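Side-chain contact in hypothetical protein PH1897 (Pyrococcus horikoshii, PDB 1VDW), which probably hydrolyses fructose 1,6-bisphosphate to fructose 6-phosphate and phosphate with magnesium, as a homodimeric member of the inositol monophosphatase superfamily: residues Ala204-Ala209 with Ala214-Leu219. Numbering follows the deposited sequence.
Sequences AGVVIA and AIVKDL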
loop_
_atom_site.group_PDB
_atom_site.type_symbol
_atom_site.label_atom_id
_atom_site.label_comp_id
_atom_site.label_asym_id
_atom_site.label_seq_id
_atom_site.Cartn_x
_atom_site.Cartn_y
_atom_site.Cartn_z
ATOM N N ALA A 204 3.540 6.996 -17.991
ATOM C CA ALA A 204 3.211 8.233 -17.296
ATOM C C ALA A 204 4.084 8.452 -16.065
ATOM O O ALA A 204 4.551 9.560 -15.812
ATOM C CB ALA A 204 1.736 8.239 -16.903
ATOM N N GLY A 205 4.297 7.391 -15.297
ATOM C CA GLY A 205 5.110 7.498 -14.100
ATOM C C GLY A 205 6.522 7.946 -14.406
ATOM O O GLY A 205 7.106 8.725 -13.658
ATOM N N VAL A 206 7.074 7.457 -15.511
ATOM C CA VAL A 206 8.429 7.833 -15.894
ATOM C C VAL A 206 8.482 9.306 -16.297
ATOM O O VAL A 206 9.389 10.035 -15.894
ATOM C CB VAL A 206 8.942 6.951 -17.053
ATOM C CG1 VAL A 206 10.240 7.519 -17.616
ATOM C CG2 VAL A 206 9.178 5.535 -16.551
ATOM N N VAL A 207 7.506 9.748 -17.085
ATOM C CA VAL A 207 7.474 11.146 -17.502
ATOM C C VAL A 207 7.338 12.065 -16.290
ATOM O O VAL A 207 8.061 13.052 -16.156
ATOM C CB VAL A 207 6.293 11.423 -18.464
ATOM C CG1 VAL A 207 6.145 12.926 -18.700
ATOM C CG2 VAL A 207 6.524 10.720 -19.791
ATOM N N ILE A 208 6.420 11.727 -15.394
ATOM C CA ILE A 208 6.199 12.547 -14.219
ATOM C C ILE A 208 7.383 12.538 -13.258
ATOM O O ILE A 208 7.802 13.593 -12.776
ATOM C CB ILE A 208 4.899 12.105 -13.512
ATOM C CG1 ILE A 208 3.709 12.422 -14.425
ATOM C CG2 ILE A 208 4.753 12.798 -12.163
ATOM C CD1 ILE A 208 2.410 11.778 -14.002
ATOM N N ALA A 209 7.934 11.360 -12.984
ATOM C CA ALA A 209 9.070 11.270 -12.079
ATOM C C ALA A 209 10.288 11.986 -12.657
ATOM O O ALA A 209 10.984 12.704 -11.942
ATOM C CB ALA A 209 9.397 9.808 -11.795
ATOM N N ALA A 214 13.699 12.869 -10.950
ATOM C CA ALA A 214 14.157 11.496 -10.772
ATOM C C ALA A 214 14.989 11.002 -11.947
ATOM O O ALA A 214 14.867 11.495 -13.066
ATOM C CB ALA A 214 12.964 10.562 -10.570
ATOM N N ILE A 215 15.840 10.024 -11.664
ATOM C CA ILE A 215 16.676 9.390 -12.668
ATOM C C ILE A 215 16.022 8.023 -12.850
ATOM O O ILE A 215 15.768 7.324 -11.867
ATOM C CB ILE A 215 18.118 9.215 -12.158
ATOM C CG1 ILE A 215 18.707 10.585 -11.807
ATOM C CG2 ILE A 215 18.972 8.529 -13.221
ATOM C CD1 ILE A 215 20.008 10.513 -11.047
ATOM N N VAL A 216 15.724 7.647 -14.089
ATOM C CA VAL A 216 15.075 6.366 -14.353
ATOM C C VAL A 216 15.887 5.556 -15.355
ATOM O O VAL A 216 15.959 5.897 -16.538
ATOM C CB VAL A 216 13.641 6.567 -14.905
ATOM C CG1 VAL A 216 12.932 5.229 -15.022
ATOM C CG2 VAL A 216 12.855 7.514 -13.997
ATOM N N LYS A 217 16.488 4.473 -14.879
ATOM C CA LYS A 217 17.317 3.637 -15.737
ATOM C C LYS A 217 16.907 2.173 -15.746
ATOM O O LYS A 217 16.076 1.738 -14.942
ATOM C CB LYS A 217 18.781 3.775 -15.311
ATOM C CG LYS A 217 19.331 5.179 -15.537
ATOM C CD LYS A 217 20.732 5.353 -14.980
ATOM C CE LYS A 217 21.281 6.725 -15.335
ATOM N NZ LYS A 217 22.640 6.963 -14.771
ATOM N N ASP A 218 17.481 1.417 -16.678
ATOM C CA ASP A 218 17.197 -0.004 -16.790
ATOM C C ASP A 218 18.329 -0.801 -16.151
ATOM O O ASP A 218 19.214 -0.229 -15.512
ATOM C CB ASP A 218 17.011 -0.427 -18.258
ATOM C CG ASP A 218 18.221 -0.117 -19.134
ATOM O OD1 ASP A 218 19.357 -0.060 -18.623
ATOM O OD2 ASP A 218 18.026 0.048 -20.357
ATOM N N LEU A 219 18.292 -2.120 -16.323
ATOM C CA LEU A 219 19.302 -3.002 -15.749
ATOM C C LEU A 219 20.712 -2.735 -16.266
ATOM O O LEU A 219 21.689 -3.080 -15.605
ATOM C CB LEU A 219 18.932 -4.465 -16.018
ATOM C CG LEU A 219 17.690 -5.022 -15.318
ATOM C CD1 LEU A 219 17.418 -6.440 -15.802
ATOM C CD2 LEU A 219 17.902 -4.999 -13.815
#
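Ala209 and Ala214 bring the last part of a helix together with the residue just before strand 215-217, their CA atoms 5.3 Å apart, and the two segments then diverge until the CA atoms of Val206 and Val216 stand 7.0 Å from each other. One backbone hydrogen bond joins them where the chain leaves the helix and turns back: Ala214 N donates to Ala209 O, five residues earlier, at 2.9 Å with an N-H...O angle of 159°. The two methyls point at each other's segments and meet, CB of Ala209 to CB of Ala214 at 3.8 Å. The methyl of Ala214 also lies 3.2 Å from the Ala209 O that accepts the bond. Further along, the valines touch by one branch each, Val206 CG2 to Val216 CG1 at 4.1 Å, their side chains meeting at a slant. Val216 CG1 is anti to its backbone N (chi1 -174°), which puts that branch nearest Val206 CG2. Within this inositol monophosphatase-family fold the contact joins helix 199-211 to strand 215-217, the outermost strand, within this chain, of a five-stranded mixed sheet and antiparallel to strand 234-239, while the helix also packs on strand 110-118 of the eight-stranded mixed sheet through Ala204, Val207 and Ile208, so that it lies between the two larger sheets. Helix 199-211 also carries Asp201, a predicted magnesium ligand, whose side chain is about 9 Å from that of Val206. On the strand, Val216 rests against Val224 and Ala238 as well, and its backbone O accepts a hydrogen bond from Arg210 NH2.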